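PDB 5IK2: ATP synthase epsilon chain from Caldalkalibacillus thermarum TA2.A1, which probably helps a proton-driven rotary ATP synthase make ATP, as the epsilon subunit of its F1 sector, and can itself bind ATP. Local coordinates for residues 8-12 with 13-17. The protein carries 2 engineered substitutions. Numbering follows the deposited sequence.
Sequences IVTPE and RKVFQ
Strands 4-9 and 14-17 form a beta hairpin of the N-terminal beta-sandwich with a classic bulge, in which V15 and F16 both face I8. The carbonyl oxygen of I8 accepts from two amides: V15 N at 2.9 Å, nearly in line with the C=O bond, and F16 N at 3.2 Å, in the carbonyl plane on a lone pair. I8 N returns a bond to F16 O, and CB of I8 meets CB of F16 at 4.0 Å on the face that packs against strand 48-54. V9 and K14 lie side by side on the other face, CG2 of V9 4.0 Å from CG of K14. Nearer the turn, T10 N gives a nearly straight bond to R13 O (3.0 Å, 174°). T10 OG1 sits between its backbone N and carbonyl carbon (chi1 72°) and receives weak bonds from E12 N and R13 N. CG2 of V15 lies over one guanidinium face of R13, offset toward the rim. R13 lies beside E83 and E12 near T81, both ATP-binding in this protein, though this chain holds no ATP. One water, accepting from R13 NE and donating to E12 OE2, links these charged groups 5.5 Å apart without a direct salt bridge, so any attraction is probably modest.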
loop_
_atom_site.group_PDB
_atom_site.type_symbol
_atom_site.label_atom_id
_atom_site.label_comp_id
_atom_site.label_asym_id
_atom_site.label_seq_id
_atom_site.Cartn_x
_atom_site.Cartn_y
_atom_site.Cartn_z
ATOM N N ILE H 8 -5.704 -64.025 7.004
ATOM C CA ILE H 8 -5.727 -63.739 5.568
ATOM C C ILE H 8 -5.142 -62.340 5.387
ATOM O O ILE H 8 -5.680 -61.367 5.916
ATOM C CB ILE H 8 -7.154 -63.826 4.979
ATOM C CG1 ILE H 8 -7.644 -65.279 5.020
ATOM C CG2 ILE H 8 -7.188 -63.290 3.545
ATOM C CD1 ILE H 8 -9.131 -65.452 4.802
ATOM N N VAL H 9 -4.046 -62.258 4.632
ATOM C CA VAL H 9 -3.222 -61.051 4.532
ATOM C C VAL H 9 -2.895 -60.748 3.059
ATOM O O VAL H 9 -2.836 -61.657 2.228
ATOM C CB VAL H 9 -1.928 -61.235 5.373
ATOM C CG1 VAL H 9 -0.931 -60.100 5.161
ATOM C CG2 VAL H 9 -2.278 -61.361 6.852
ATOM N N THR H 10 -2.722 -59.462 2.748
ATOM C CA THR H 10 -2.204 -59.001 1.453
ATOM C C THR H 10 -0.877 -58.260 1.702
ATOM O O THR H 10 -0.478 -58.097 2.857
ATOM C CB THR H 10 -3.225 -58.086 0.732
ATOM O OG1 THR H 10 -3.306 -56.817 1.395
ATOM C CG2 THR H 10 -4.606 -58.727 0.697
ATOM N N PRO H 11 -0.182 -57.814 0.629
ATOM C CA PRO H 11 1.016 -56.982 0.834
ATOM C C PRO H 11 0.806 -55.687 1.636
ATOM O O PRO H 11 1.751 -55.206 2.269
ATOM C CB PRO H 11 1.449 -56.642 -0.595
ATOM C CG PRO H 11 0.992 -57.798 -1.401
ATOM C CD PRO H 11 -0.297 -58.250 -0.776
ATOM N N GLU H 12 -0.415 -55.152 1.622
ATOM C CA GLU H 12 -0.702 -53.826 2.180
ATOM C C GLU H 12 -1.440 -53.828 3.531
ATOM O O GLU H 12 -1.296 -52.871 4.295
ATOM C CB GLU H 12 -1.435 -52.938 1.149
ATOM C CG GLU H 12 -2.672 -53.539 0.479
ATOM C CD GLU H 12 -2.395 -54.335 -0.798
ATOM O OE1 GLU H 12 -1.300 -54.219 -1.388
ATOM O OE2 GLU H 12 -3.296 -55.092 -1.218
ATOM N N ARG H 13 -2.205 -54.879 3.837
ATOM C CA ARG H 13 -2.973 -54.940 5.094
ATOM C C ARG H 13 -3.375 -56.359 5.507
ATOM O O ARG H 13 -3.294 -57.298 4.711
ATOM C CB ARG H 13 -4.240 -54.082 4.973
ATOM C CG ARG H 13 -5.294 -54.667 4.039
ATOM C CD ARG H 13 -6.237 -53.610 3.488
ATOM N NE ARG H 13 -7.190 -54.197 2.543
ATOM C CZ ARG H 13 -8.284 -54.888 2.873
ATOM N NH1 ARG H 13 -8.615 -55.102 4.148
ATOM N NH2 ARG H 13 -9.063 -55.374 1.909
ATOM N N LYS H 14 -3.817 -56.487 6.758
ATOM C CA LYS H 14 -4.447 -57.708 7.263
ATOM C C LYS H 14 -5.954 -57.611 7.047
ATOM O O LYS H 14 -6.569 -56.610 7.415
ATOM C CB LYS H 14 -4.148 -57.905 8.748
ATOM C CG LYS H 14 -2.671 -58.092 9.058
ATOM C CD LYS H 14 -2.466 -58.649 10.457
ATOM C CE LYS H 14 -0.994 -58.892 10.755
ATOM N NZ LYS H 14 -0.804 -59.540 12.082
ATOM N N VAL H 15 -6.536 -58.658 6.462
ATOM C CA VAL H 15 -7.941 -58.666 6.037
ATOM C C VAL H 15 -8.835 -59.418 7.023
ATOM O O VAL H 15 -9.908 -58.930 7.377
ATOM C CB VAL H 15 -8.086 -59.285 4.626
ATOM C CG1 VAL H 15 -9.536 -59.233 4.148
ATOM C CG2 VAL H 15 -7.163 -58.570 3.644
ATOM N N PHE H 16 -8.402 -60.610 7.436
ATOM C CA PHE H 16 -9.126 -61.420 8.420
ATOM C C PHE H 16 -8.201 -61.823 9.564
ATOM O O PHE H 16 -7.026 -62.124 9.346
ATOM C CB PHE H 16 -9.711 -62.676 7.762
ATOM C CG PHE H 16 -10.636 -63.458 8.657
ATOM C CD1 PHE H 16 -11.993 -63.157 8.710
ATOM C CD2 PHE H 16 -10.149 -64.494 9.453
ATOM C CE1 PHE H 16 -12.849 -63.873 9.538
ATOM C CE2 PHE H 16 -10.999 -65.212 10.283
ATOM C CZ PHE H 16 -12.351 -64.903 10.323
ATOM N N GLN H 17 -8.749 -61.816 10.779
ATOM C CA GLN H 17 -8.054 -62.280 11.980
ATOM C C GLN H 17 -9.074 -62.906 12.932
ATOM O O GLN H 17 -10.112 -62.301 13.209
ATOM C CB GLN H 17 -7.343 -61.119 12.679
ATOM C CG GLN H 17 -6.076 -60.644 11.988
ATOM C CD GLN H 17 -5.337 -59.587 12.794
ATOM O OE1 GLN H 17 -5.934 -58.595 13.221
ATOM N NE2 GLN H 17 -4.037 -59.787 13.007
HETATM O O HOH W 1 -5.749 -53.634 -0.211
#